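Local coordinates for protein F-112 (Sulfolobus virus-like particle ssv1, PDB 2VQC) that is essential for the function of its virus and, as a winged-helix protein, probably acts by binding DNA, at residues Asn12-Ala17 and Lys54-Arg59; Ile19-Leu24 and Asp62-Gln67; Leu30-Ile35 and Pro44-Ile49; Asn48-Leu53 and Thr73-Ile78. All coordinates share one frame; numbering follows the deposited sequence.

Contact 1 of 4, residues Asn12-Ala17 and Lys54-Arg59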
loop_
_atom_site.group_PDB
_atom_site.type_symbol
_atom_site.label_atom_id
_atom_site.label_comp_id
_atom_site.label_asym_id
_atom_site.label_seq_id
_atom_site.Cartn_x
_atom_site.Cartn_y
_atom_site.Cartn_z
ATOM N N ASN A 12 7.278 8.046 9.801
ATOM C CA ASN A 12 8.076 7.250 8.889
ATOM C C ASN A 12 7.178 6.520 7.886
ATOM O O ASN A 12 6.490 5.569 8.245
ATOM C CB ASN A 12 8.931 6.258 9.683
ATOM C CG ASN A 12 9.965 5.566 8.823
ATOM O OD1 ASN A 12 9.631 4.930 7.823
ATOM N ND2 ASN A 12 11.230 5.679 9.211
ATOM N N SER A 13 7.187 6.978 6.633
ATOM C CA SER A 13 6.336 6.404 5.581
ATOM C C SER A 13 6.547 4.906 5.403
ATOM O O SER A 13 5.595 4.166 5.122
ATOM C CB SER A 13 6.591 7.099 4.242
ATOM O OG SER A 13 6.101 8.427 4.256
ATOM N N TYR A 14 7.793 4.466 5.562
ATOM C CA TYR A 14 8.133 3.059 5.404
ATOM C C TYR A 14 7.527 2.192 6.507
ATOM O O TYR A 14 6.950 1.145 6.217
ATOM C CB TYR A 14 9.647 2.862 5.346
ATOM C CG TYR A 14 10.034 1.478 4.892
ATOM C CD1 TYR A 14 10.084 1.158 3.535
ATOM C CD2 TYR A 14 10.337 0.479 5.817
ATOM C CE1 TYR A 14 10.431 -0.118 3.113
ATOM C CE2 TYR A 14 10.685 -0.802 5.404
ATOM C CZ TYR A 14 10.732 -1.092 4.054
ATOM O OH TYR A 14 11.080 -2.361 3.646
ATOM N N LYS A 15 7.662 2.625 7.760
ATOM C CA LYS A 15 7.048 1.916 8.889
ATOM C C LYS A 15 5.528 1.806 8.735
ATOM O O LYS A 15 4.937 0.780 9.088
ATOM C CB LYS A 15 7.371 2.602 10.215
ATOM C CG LYS A 15 8.810 2.459 10.667
ATOM C CD LYS A 15 9.018 3.184 11.991
ATOM C CE LYS A 15 10.457 3.116 12.480
ATOM N NZ LYS A 15 10.628 3.908 13.729
HETATM N N MSE A 16 4.907 2.856 8.198
HETATM C CA MSE A 16 3.462 2.871 7.959
HETATM C C MSE A 16 3.093 1.887 6.862
HETATM O O MSE A 16 2.051 1.231 6.927
HETATM C CB MSE A 16 2.983 4.259 7.515
HETATM C CG MSE A 16 3.470 5.431 8.340
HETATM SE SE MSE A 16 2.472 5.712 9.950
HETATM C CE MSE A 16 3.187 4.221 11.016
ATOM N N ALA A 17 3.941 1.821 5.836
ATOM C CA ALA A 17 3.721 0.932 4.698
ATOM C C ALA A 17 3.831 -0.532 5.100
ATOM O O ALA A 17 3.116 -1.374 4.556
ATOM C CB ALA A 17 4.696 1.246 3.581
ATOM N N LYS A 54 4.631 0.538 -2.388
ATOM C CA LYS A 54 5.056 0.084 -3.710
ATOM C C LYS A 54 6.494 -0.452 -3.679
ATOM O O LYS A 54 6.794 -1.474 -4.308
ATOM C CB LYS A 54 4.916 1.229 -4.723
ATOM C CG LYS A 54 5.210 0.866 -6.173
ATOM C CD LYS A 54 5.060 2.087 -7.072
ATOM C CE LYS A 54 5.654 1.859 -8.458
ATOM N NZ LYS A 54 4.876 0.871 -9.259
ATOM N N ALA A 55 7.373 0.228 -2.942
ATOM C CA ALA A 55 8.763 -0.214 -2.800
ATOM C C ALA A 55 8.851 -1.568 -2.082
ATOM O O ALA A 55 9.619 -2.433 -2.498
ATOM C CB ALA A 55 9.600 0.837 -2.078
ATOM N N ILE A 56 8.050 -1.753 -1.031
ATOM C CA ILE A 56 8.002 -3.035 -0.306
ATOM C C ILE A 56 7.491 -4.170 -1.201
ATOM O O ILE A 56 8.048 -5.268 -1.189
ATOM C CB ILE A 56 7.121 -2.955 0.970
ATOM C CG1 ILE A 56 7.755 -2.015 1.999
ATOM C CG2 ILE A 56 6.932 -4.349 1.588
ATOM C CD1 ILE A 56 6.836 -1.648 3.156
ATOM N N CYS A 57 6.436 -3.902 -1.969
ATOM C CA CYS A 57 5.884 -4.901 -2.895
ATOM C C CYS A 57 6.889 -5.344 -3.961
ATOM O O CYS A 57 6.956 -6.524 -4.308
ATOM C CB CYS A 57 4.620 -4.373 -3.567
ATOM S SG CYS A 57 3.169 -4.546 -2.521
ATOM N N GLU A 58 7.662 -4.391 -4.472
ATOM C CA GLU A 58 8.684 -4.673 -5.477
ATOM C C GLU A 58 9.826 -5.532 -4.923
ATOM O O GLU A 58 10.504 -6.219 -5.687
ATOM C CB GLU A 58 9.210 -3.366 -6.091
ATOM C CG GLU A 58 8.186 -2.714 -7.032
ATOM C CD GLU A 58 8.523 -1.282 -7.426
ATOM O OE1 GLU A 58 9.029 -0.511 -6.580
ATOM O OE2 GLU A 58 8.256 -0.918 -8.592
ATOM N N ARG A 59 10.022 -5.515 -3.602
ATOM C CA ARG A 59 10.986 -6.416 -2.957
ATOM C C ARG A 59 10.475 -7.855 -2.848
ATOM O O ARG A 59 11.263 -8.777 -2.615
ATOM C CB ARG A 59 11.366 -5.897 -1.568
ATOM C CG ARG A 59 12.103 -4.583 -1.616
ATOM C CD ARG A 59 12.211 -3.921 -0.255
ATOM N NE ARG A 59 12.722 -2.555 -0.380
ATOM C CZ ARG A 59 13.155 -1.800 0.627
ATOM N NH1 ARG A 59 13.159 -2.259 1.875
ATOM N NH2 ARG A 59 13.600 -0.573 0.378
#
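I56, reaching out from helix 43-59, lays its terminal CD1 over one face of the Y14 ring, 4.2 Å from the ring centroid, a CH-pi contact displaced toward the rim. The next carbon back, I56 CG1, lies 3.5 Å from Y14 CE1. The ring comes to this place because CG of Y14 stands anti to the backbone N (chi1 -168°), which swings the phenol across to helix 43-59 although its CB does not point there. R59 arrives from the opposite direction with an extended chain. Its NH1 comes to 2.7 Å from Y14 OH, but the angle is too poor for a hydrogen bond; Y14 CE1 lies over one face of the guanidinium, whose plane is 37° from that of the ring. Deeper in, A17 suits the interface because its single methyl leaves room for a branched neighbour; A17 CB is 3.6 Å from I56 CD1. On the side of helix 43-59 that faces the sheet, C57 touches F75 and V66 and forms its disulfide with C64. N12 N-caps helix 13-27 through its OD1. The two segments cross at -60° with axes 10.3 Å apart, and they pack the first and third helices of the winged-helix fold.

Contact 2 of 4, residues Ile19-Leu24 and Asp62-Gln67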
loop_
_atom_site.group_PDB
_atom_site.type_symbol
_atom_site.label_atom_id
_atom_site.label_comp_id
_atom_site.label_asym_id
_atom_site.label_seq_id
_atom_site.Cartn_x
_atom_site.Cartn_y
_atom_site.Cartn_z
ATOM N N ILE A 19 2.883 -1.672 7.936
ATOM C CA ILE A 19 1.581 -1.951 8.551
ATOM C C ILE A 19 0.579 -2.305 7.452
ATOM O O ILE A 19 -0.141 -3.299 7.559
ATOM C CB ILE A 19 1.066 -0.766 9.402
ATOM C CG1 ILE A 19 2.033 -0.485 10.559
ATOM C CG2 ILE A 19 -0.333 -1.053 9.960
ATOM C CD1 ILE A 19 1.695 0.754 11.355
HETATM N N MSE A 20 0.563 -1.509 6.388
HETATM C CA MSE A 20 -0.352 -1.749 5.277
HETATM C C MSE A 20 -0.052 -3.067 4.563
HETATM O O MSE A 20 -0.967 -3.725 4.088
HETATM C CB MSE A 20 -0.301 -0.604 4.263
HETATM C CG MSE A 20 -0.752 0.760 4.782
HETATM SE SE MSE A 20 -2.506 0.810 5.678
HETATM C CE MSE A 20 -1.906 0.151 7.355
ATOM N N TYR A 21 1.220 -3.449 4.496
ATOM C CA TYR A 21 1.617 -4.655 3.771
ATOM C C TYR A 21 1.015 -5.913 4.399
ATOM O O TYR A 21 0.558 -6.811 3.685
ATOM C CB TYR A 21 3.139 -4.778 3.707
ATOM C CG TYR A 21 3.622 -5.856 2.760
ATOM C CD1 TYR A 21 3.495 -5.697 1.382
ATOM C CD2 TYR A 21 4.210 -7.024 3.236
ATOM C CE1 TYR A 21 3.931 -6.665 0.501
ATOM C CE2 TYR A 21 4.657 -8.006 2.359
ATOM C CZ TYR A 21 4.513 -7.814 0.987
ATOM O OH TYR A 21 4.943 -8.763 0.093
ATOM N N LYS A 22 1.005 -5.983 5.726
ATOM C CA LYS A 22 0.371 -7.120 6.383
ATOM C C LYS A 22 -1.158 -7.032 6.386
ATOM O O LYS A 22 -1.832 -8.058 6.449
ATOM C CB LYS A 22 0.945 -7.374 7.779
ATOM C CG LYS A 22 0.729 -6.315 8.797
ATOM C CD LYS A 22 1.398 -6.760 10.086
ATOM C CE LYS A 22 1.272 -5.705 11.152
ATOM N NZ LYS A 22 1.888 -6.123 12.450
ATOM N N ILE A 23 -1.702 -5.823 6.282
ATOM C CA ILE A 23 -3.137 -5.656 6.036
ATOM C C ILE A 23 -3.505 -6.145 4.620
ATOM O O ILE A 23 -4.594 -6.689 4.406
ATOM C CB ILE A 23 -3.588 -4.193 6.281
ATOM C CG1 ILE A 23 -3.495 -3.888 7.781
ATOM C CG2 ILE A 23 -5.017 -3.959 5.766
ATOM C CD1 ILE A 23 -3.942 -2.498 8.186
ATOM N N LEU A 24 -2.584 -5.968 3.671
ATOM C CA LEU A 24 -2.756 -6.449 2.296
ATOM C C LEU A 24 -2.889 -7.975 2.249
ATOM O O LEU A 24 -3.709 -8.521 1.503
ATOM C CB LEU A 24 -1.551 -6.032 1.437
ATOM C CG LEU A 24 -1.707 -5.793 -0.074
ATOM C CD1 LEU A 24 -0.386 -6.113 -0.774
ATOM C CD2 LEU A 24 -2.838 -6.560 -0.716
ATOM N N ASP A 62 6.911 -12.146 -5.761
ATOM C CA ASP A 62 6.210 -13.431 -5.631
ATOM C C ASP A 62 5.010 -13.386 -4.670
ATOM O O ASP A 62 4.199 -14.312 -4.661
ATOM C CB ASP A 62 7.183 -14.534 -5.190
ATOM C CG ASP A 62 7.825 -14.249 -3.842
ATOM O OD1 ASP A 62 8.333 -13.120 -3.647
ATOM O OD2 ASP A 62 7.827 -15.155 -2.982
ATOM N N GLU A 63 4.912 -12.326 -3.864
ATOM C CA GLU A 63 3.816 -12.154 -2.893
ATOM C C GLU A 63 2.847 -11.047 -3.289
ATOM O O GLU A 63 1.636 -11.182 -3.119
ATOM C CB GLU A 63 4.373 -11.794 -1.513
ATOM C CG GLU A 63 5.320 -12.811 -0.907
ATOM C CD GLU A 63 5.815 -12.402 0.475
ATOM O OE1 GLU A 63 5.665 -11.220 0.849
ATOM O OE2 GLU A 63 6.358 -13.269 1.191
ATOM N N CYS A 64 3.395 -9.937 -3.772
ATOM C CA CYS A 64 2.621 -8.735 -4.035
ATOM C C CYS A 64 2.692 -8.347 -5.508
ATOM O O CYS A 64 3.705 -8.560 -6.182
ATOM C CB CYS A 64 3.129 -7.567 -3.178
ATOM S SG CYS A 64 2.127 -6.063 -3.400
ATOM N N GLU A 65 1.603 -7.763 -5.991
ATOM C CA GLU A 65 1.512 -7.295 -7.362
ATOM C C GLU A 65 0.910 -5.898 -7.363
ATOM O O GLU A 65 -0.189 -5.684 -6.842
ATOM C CB GLU A 65 0.630 -8.239 -8.170
ATOM C CG GLU A 65 0.716 -8.033 -9.670
ATOM C CD GLU A 65 -0.288 -8.873 -10.431
ATOM O OE1 GLU A 65 -1.297 -9.298 -9.827
ATOM O OE2 GLU A 65 -0.073 -9.103 -11.640
ATOM N N VAL A 66 1.640 -4.947 -7.933
ATOM C CA VAL A 66 1.145 -3.591 -8.080
ATOM C C VAL A 66 0.426 -3.510 -9.422
ATOM O O VAL A 66 1.059 -3.568 -10.479
ATOM C CB VAL A 66 2.285 -2.558 -8.016
ATOM C CG1 VAL A 66 1.730 -1.138 -8.134
ATOM C CG2 VAL A 66 3.079 -2.724 -6.722
ATOM N N GLN A 67 -0.899 -3.406 -9.372
ATOM C CA GLN A 67 -1.705 -3.271 -10.577
ATOM C C GLN A 67 -1.935 -1.792 -10.863
ATOM O O GLN A 67 -2.952 -1.220 -10.473
ATOM C CB GLN A 67 -3.031 -4.020 -10.424
ATOM C CG GLN A 67 -2.846 -5.519 -10.234
ATOM C CD GLN A 67 -4.151 -6.271 -10.063
ATOM O OE1 GLN A 67 -5.205 -5.677 -9.824
ATOM N NE2 GLN A 67 -4.085 -7.590 -10.180
#
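Y21 gives up the most surface here, followed by C64 and E63, and the three meet around the phenol end of the tyrosine. Y21 OH donates to E63 OE1 at 2.7 Å, using the anti lone pair of that oxygen, the one turned away from OE2. E63 OE1 lies at the ring edge in its plane, and the carboxylate is nearly coplanar with the ring, 24° apart. Tyrosine fits such a place well, its ring packing inside while its hydroxyl reaches a polar partner at the rim. The other carboxylate oxygen, E63 OE2, is held by a salt bridge to K79, which should favour the charged form of the glutamate. C64 approaches the ring edge as well, its CB 3.9 Å from Y21 CE1. A chi1 of -177° turns SG away from its own backbone N, and the sulfur faces inward, 3.6 Å from L24 CD1, bonded to C57 of helix 43-59; a disulfide packs readily against a leucine because it is apolar. Helix 13-27 thus meets the beginning of strand 64-68, with I56 and C57 of helix 43-59 also against Y21, W77 of strand 73-77 edge-to-face with its ring, and L30 of strand 29-30 touching L24.

Contact 3 of 4, residues Leu30-Ile35 and Pro44-Ile49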
loop_
_atom_site.group_PDB
_atom_site.type_symbol
_atom_site.label_atom_id
_atom_site.label_comp_id
_atom_site.label_asym_id
_atom_site.label_seq_id
_atom_site.Cartn_x
_atom_site.Cartn_y
_atom_site.Cartn_z
ATOM N N LEU A 30 -5.522 -3.743 -1.882
ATOM C CA LEU A 30 -5.448 -2.409 -1.264
ATOM C C LEU A 30 -5.404 -1.297 -2.305
ATOM O O LEU A 30 -4.779 -1.447 -3.354
ATOM C CB LEU A 30 -4.208 -2.261 -0.369
ATOM C CG LEU A 30 -4.138 -2.957 0.992
ATOM C CD1 LEU A 30 -2.813 -2.610 1.640
ATOM C CD2 LEU A 30 -5.281 -2.577 1.905
ATOM N N THR A 31 -6.069 -0.188 -1.986
ATOM C CA THR A 31 -5.979 1.061 -2.743
ATOM C C THR A 31 -5.689 2.217 -1.779
ATOM O O THR A 31 -5.680 2.035 -0.560
ATOM C CB THR A 31 -7.279 1.359 -3.510
ATOM O OG1 THR A 31 -8.352 1.600 -2.586
ATOM C CG2 THR A 31 -7.639 0.193 -4.426
ATOM N N LEU A 32 -5.459 3.406 -2.325
ATOM C CA LEU A 32 -5.149 4.571 -1.497
ATOM C C LEU A 32 -6.236 4.810 -0.443
ATOM O O LEU A 32 -5.923 5.174 0.691
ATOM C CB LEU A 32 -4.939 5.828 -2.356
ATOM C CG LEU A 32 -4.331 7.023 -1.603
ATOM C CD1 LEU A 32 -2.842 6.821 -1.359
ATOM C CD2 LEU A 32 -4.575 8.316 -2.351
ATOM N N GLU A 33 -7.499 4.579 -0.809
ATOM C CA GLU A 33 -8.623 4.746 0.127
ATOM C C GLU A 33 -8.493 3.902 1.390
ATOM O O GLU A 33 -8.929 4.327 2.465
ATOM C CB GLU A 33 -9.966 4.423 -0.543
ATOM C CG GLU A 33 -10.386 5.411 -1.636
ATOM C CD GLU A 33 -9.871 5.039 -3.018
ATOM O OE1 GLU A 33 -8.867 4.306 -3.122
ATOM O OE2 GLU A 33 -10.474 5.489 -4.005
ATOM N N ASP A 34 -7.914 2.707 1.257
ATOM C CA ASP A 34 -7.669 1.827 2.412
ATOM C C ASP A 34 -6.617 2.399 3.372
ATOM O O ASP A 34 -6.711 2.222 4.587
ATOM C CB ASP A 34 -7.235 0.433 1.946
ATOM C CG ASP A 34 -8.333 -0.301 1.197
ATOM O OD1 ASP A 34 -9.438 -0.444 1.758
ATOM O OD2 ASP A 34 -8.094 -0.743 0.050
ATOM N N ILE A 35 -5.617 3.080 2.820
ATOM C CA ILE A 35 -4.591 3.739 3.625
ATOM C C ILE A 35 -5.196 4.938 4.358
ATOM O O ILE A 35 -4.922 5.161 5.539
ATOM C CB ILE A 35 -3.404 4.200 2.743
ATOM C CG1 ILE A 35 -2.743 2.987 2.060
ATOM C CG2 ILE A 35 -2.391 4.986 3.573
ATOM C CD1 ILE A 35 -1.647 3.345 1.058
ATOM N N PRO A 44 -2.097 13.744 0.638
ATOM C CA PRO A 44 -0.647 13.794 0.415
ATOM C C PRO A 44 0.147 12.810 1.293
ATOM O O PRO A 44 1.071 12.161 0.800
ATOM C CB PRO A 44 -0.289 15.245 0.758
ATOM C CG PRO A 44 -1.543 16.004 0.538
ATOM C CD PRO A 44 -2.636 15.075 0.974
ATOM N N SER A 45 -0.221 12.701 2.571
ATOM C CA SER A 45 0.426 11.755 3.494
ATOM C C SER A 45 0.223 10.311 3.056
ATOM O O SER A 45 1.146 9.504 3.110
ATOM C CB SER A 45 -0.115 11.915 4.917
ATOM O OG SER A 45 0.209 13.184 5.446
ATOM N N ALA A 46 -0.998 9.994 2.642
ATOM C CA ALA A 46 -1.339 8.656 2.175
ATOM C C ALA A 46 -0.547 8.279 0.922
ATOM O O ALA A 46 -0.149 7.121 0.773
ATOM C CB ALA A 46 -2.830 8.561 1.907
ATOM N N TYR A 47 -0.326 9.247 0.030
ATOM C CA TYR A 47 0.492 9.022 -1.174
ATOM C C TYR A 47 1.953 8.708 -0.839
ATOM O O TYR A 47 2.584 7.912 -1.532
ATOM C CB TYR A 47 0.433 10.221 -2.141
ATOM C CG TYR A 47 -0.701 10.159 -3.150
ATOM C CD1 TYR A 47 -0.783 9.121 -4.078
ATOM C CD2 TYR A 47 -1.682 11.152 -3.191
ATOM C CE1 TYR A 47 -1.821 9.067 -5.007
ATOM C CE2 TYR A 47 -2.719 11.105 -4.113
ATOM C CZ TYR A 47 -2.787 10.063 -5.017
ATOM O OH TYR A 47 -3.822 10.026 -5.931
ATOM N N ASN A 48 2.490 9.334 0.207
ATOM C CA ASN A 48 3.856 9.030 0.658
ATOM C C ASN A 48 3.955 7.586 1.129
ATOM O O ASN A 48 4.935 6.900 0.849
ATOM C CB ASN A 48 4.304 9.967 1.788
ATOM C CG ASN A 48 4.479 11.403 1.333
ATOM O OD1 ASN A 48 4.870 11.671 0.198
ATOM N ND2 ASN A 48 4.202 12.341 2.234
ATOM N N ILE A 49 2.929 7.136 1.844
ATOM C CA ILE A 49 2.869 5.757 2.332
ATOM C C ILE A 49 2.696 4.793 1.161
ATOM O O ILE A 49 3.372 3.765 1.098
ATOM C CB ILE A 49 1.731 5.562 3.370
ATOM C CG1 ILE A 49 2.020 6.379 4.635
ATOM C CG2 ILE A 49 1.566 4.082 3.724
ATOM C CD1 ILE A 49 0.841 6.487 5.603
#
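L32 and I35, one turn apart on helix 32-39, pack against A46, Y47 and I49 of helix 43-59. These are the second and third helices of the winged-helix fold, the pair that forms its helix-turn-helix unit; the third is, in the family, usually the recognition helix. The apolar contacts centre on A46. Its small side chain lets the helices come close, the CA atoms of I35 and A46 being the nearest pair at 6.1 Å. A46 CB lies 3.7 Å from L32 CD1 and 4.0 Å from I35 CG2. The same methyl of I35 goes on to meet I49 CG2 at 4.1 Å, where the two isoleucine side chains run side by side, pointing opposite ways. Branching at CB suits both positions: in each, the CG2 methyl does the touching while CG1 lies beside the backbone N. M16 of helix 13-27 also touches I49.

A CH-pi contact makes up the outer part. L32 CD2 sits over one face of Y47, 3.8 Å from the ring centroid and 16° off its normal, and the two side chains cross at about a right angle. The tyrosine is exposed, and its CB points away from helix 32-39, yet its ring folds back over the leucine.

Polar bonds lie within 30-35, at the start of its helix. T31 is at the N-cap position; separately, its OG1 donates to E33 OE1, which it meets from above the carboxylate plane, while E33 OE2 forms a salt bridge with K72. The backbone is tied in too: T31 N donates to D34 OD2 at 2.9 Å, meeting the anti lone pair of that oxygen.

Contact 4 of 4, residues Asn48-Leu53 and Thr73-Ile78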
loop_
_atom_site.group_PDB
_atom_site.type_symbol
_atom_site.label_atom_id
_atom_site.label_comp_id
_atom_site.label_asym_id
_atom_site.label_seq_id
_atom_site.Cartn_x
_atom_site.Cartn_y
_atom_site.Cartn_z
ATOM N N ASN A 48 2.490 9.334 0.207
ATOM C CA ASN A 48 3.856 9.030 0.658
ATOM C C ASN A 48 3.955 7.586 1.129
ATOM O O ASN A 48 4.935 6.900 0.849
ATOM C CB ASN A 48 4.304 9.967 1.788
ATOM C CG ASN A 48 4.479 11.403 1.333
ATOM O OD1 ASN A 48 4.870 11.671 0.198
ATOM N ND2 ASN A 48 4.202 12.341 2.234
ATOM N N ILE A 49 2.929 7.136 1.844
ATOM C CA ILE A 49 2.869 5.757 2.332
ATOM C C ILE A 49 2.696 4.793 1.161
ATOM O O ILE A 49 3.372 3.765 1.098
ATOM C CB ILE A 49 1.731 5.562 3.370
ATOM C CG1 ILE A 49 2.020 6.379 4.635
ATOM C CG2 ILE A 49 1.566 4.082 3.724
ATOM C CD1 ILE A 49 0.841 6.487 5.603
ATOM N N GLN A 50 1.803 5.133 0.235
ATOM C CA GLN A 50 1.595 4.327 -0.966
ATOM C C GLN A 50 2.889 4.148 -1.759
ATOM O O GLN A 50 3.161 3.069 -2.284
ATOM C CB GLN A 50 0.536 4.962 -1.867
ATOM C CG GLN A 50 0.350 4.233 -3.182
ATOM C CD GLN A 50 -0.889 4.667 -3.921
ATOM O OE1 GLN A 50 -2.003 4.283 -3.563
ATOM N NE2 GLN A 50 -0.707 5.466 -4.969
ATOM N N ARG A 51 3.678 5.211 -1.854
ATOM C CA ARG A 51 4.964 5.137 -2.536
ATOM C C ARG A 51 5.917 4.153 -1.840
ATOM O O ARG A 51 6.609 3.381 -2.506
ATOM C CB ARG A 51 5.593 6.526 -2.637
ATOM C CG ARG A 51 6.783 6.574 -3.553
ATOM C CD ARG A 51 7.062 7.984 -4.038
ATOM N NE ARG A 51 7.493 8.884 -2.966
ATOM C CZ ARG A 51 6.834 9.966 -2.539
ATOM N NH1 ARG A 51 5.666 10.333 -3.069
ATOM N NH2 ARG A 51 7.358 10.701 -1.561
ATOM N N ALA A 52 5.934 4.171 -0.506
ATOM C CA ALA A 52 6.766 3.236 0.264
ATOM C C ALA A 52 6.214 1.804 0.193
ATOM O O ALA A 52 6.981 0.837 0.164
ATOM C CB ALA A 52 6.896 3.696 1.709
ATOM N N LEU A 53 4.891 1.673 0.158
ATOM C CA LEU A 53 4.240 0.366 0.005
ATOM C C LEU A 53 4.604 -0.273 -1.334
ATOM O O LEU A 53 4.858 -1.473 -1.403
ATOM C CB LEU A 53 2.719 0.511 0.120
ATOM C CG LEU A 53 1.856 -0.756 0.058
ATOM C CD1 LEU A 53 2.328 -1.844 1.030
ATOM C CD2 LEU A 53 0.411 -0.385 0.340
ATOM N N THR A 73 -3.976 2.926 -8.864
ATOM C CA THR A 73 -3.023 1.934 -8.367
ATOM C C THR A 73 -3.704 1.009 -7.361
ATOM O O THR A 73 -4.351 1.469 -6.414
ATOM C CB THR A 73 -1.814 2.606 -7.676
ATOM O OG1 THR A 73 -1.186 3.524 -8.582
ATOM C CG2 THR A 73 -0.795 1.564 -7.215
ATOM N N THR A 74 -3.554 -0.294 -7.578
ATOM C CA THR A 74 -4.151 -1.301 -6.711
ATOM C C THR A 74 -3.118 -2.372 -6.390
ATOM O O THR A 74 -2.523 -2.957 -7.292
ATOM C CB THR A 74 -5.376 -1.968 -7.379
ATOM O OG1 THR A 74 -6.264 -0.962 -7.886
ATOM C CG2 THR A 74 -6.125 -2.857 -6.386
ATOM N N PHE A 75 -2.907 -2.621 -5.104
ATOM C CA PHE A 75 -2.004 -3.667 -4.651
ATOM C C PHE A 75 -2.802 -4.949 -4.486
ATOM O O PHE A 75 -3.887 -4.938 -3.910
ATOM C CB PHE A 75 -1.347 -3.261 -3.333
ATOM C CG PHE A 75 -0.587 -1.974 -3.422
ATOM C CD1 PHE A 75 0.749 -1.969 -3.783
ATOM C CD2 PHE A 75 -1.220 -0.758 -3.183
ATOM C CE1 PHE A 75 1.455 -0.771 -3.885
ATOM C CE2 PHE A 75 -0.523 0.442 -3.285
ATOM C CZ PHE A 75 0.819 0.433 -3.637
ATOM N N LYS A 76 -2.268 -6.048 -5.006
ATOM C CA LYS A 76 -2.928 -7.343 -4.918
ATOM C C LYS A 76 -1.998 -8.384 -4.309
ATOM O O LYS A 76 -0.839 -8.504 -4.706
ATOM C CB LYS A 76 -3.393 -7.801 -6.300
ATOM C CG LYS A 76 -4.149 -9.124 -6.283
ATOM C CD LYS A 76 -4.914 -9.356 -7.572
ATOM C CE LYS A 76 -5.810 -10.579 -7.469
ATOM N NZ LYS A 76 -6.744 -10.686 -8.631
ATOM N N TRP A 77 -2.522 -9.127 -3.341
ATOM C CA TRP A 77 -1.812 -10.250 -2.747
ATOM C C TRP A 77 -1.940 -11.466 -3.675
ATOM O O TRP A 77 -3.048 -11.898 -3.981
ATOM C CB TRP A 77 -2.395 -10.567 -1.366
ATOM C CG TRP A 77 -1.546 -11.494 -0.573
ATOM C CD1 TRP A 77 -1.763 -12.821 -0.356
ATOM C CD2 TRP A 77 -0.325 -11.167 0.098
ATOM N NE1 TRP A 77 -0.754 -13.342 0.417
ATOM C CE2 TRP A 77 0.141 -12.347 0.711
ATOM C CE3 TRP A 77 0.422 -9.991 0.242
ATOM C CZ2 TRP A 77 1.321 -12.386 1.462
ATOM C CZ3 TRP A 77 1.591 -10.028 0.990
ATOM C CH2 TRP A 77 2.029 -11.217 1.588
ATOM N N ILE A 78 -0.806 -12.006 -4.124
ATOM C CA ILE A 78 -0.803 -13.092 -5.108
ATOM C C ILE A 78 -0.035 -14.334 -4.654
ATOM O O ILE A 78 0.191 -15.242 -5.453
ATOM C CB ILE A 78 -0.234 -12.610 -6.469
ATOM C CG1 ILE A 78 1.182 -12.046 -6.301
ATOM C CG2 ILE A 78 -1.156 -11.563 -7.085
ATOM C CD1 ILE A 78 1.963 -11.982 -7.589
HETATM O O HOH W 1 -4.477 3.631 -4.989
#
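Between Q50 OE1 and the carbonyl oxygen of T73 sits one water that donates to both, at 2.9 Å from Q50 OE1 and 2.6 Å from T73 O. The water links two acceptors that could not bond to each other. Glutamine suits this place because its long chain can be apolar near the helix and polar at its end. With chi1 at 175° the chain leaves on the side opposite the backbone N and, staying extended, carries the amide toward the strand, bringing Q50 NE2 to within 4.1 Å of T73 CB. Along the way Q50 CG meets the edge of the F75 ring, in its plane, 3.9 Å from F75 CZ. In winged-helix terms, helix 43-59 is packed here against the central strand of the small antiparallel sheet, 73-77, which runs at 44° to the helix segment and lies between strands 29-30 and 64-68. F75 is the main apolar residue on the strand side, a flat ring broad enough to meet both Q50 and L53. L53 takes one face: its CD2 stands 3.9 Å from the ring centroid and 14° off the normal, a CH-pi contact offset toward the rim. The leucine fork brings CG close as well, 4.0 Å from F75 CE1. Just beyond L53 on the same helix, K54 and C57 also touch the phenylalanine, and its backbone is hydrogen-bonded to L30.

The four contacts lie close together in one compact domain, their centres 6 to 13 Å apart. Helix 43-59 runs through contacts 3, 4 and 1, meeting helix 32-39, then strand 73-77, then helix 13-27 along its length, while contact 2 joins helix 13-27 to strand 64-68. Contacts 3 and 4 share N48 and I49, and contacts 1 and 2 are linked by the C57-C64 disulfide. Contacts 2 and 4 reach neighbouring strands of one sheet. Along the chain, contact 3 falls within the span of contacts 1 and 2, whereas the segments of contacts 1, 2 and 4 alternate. Three helices and the sheet are therefore tied together by pairs that overlap along the chain, as expected of a winged-helix domain.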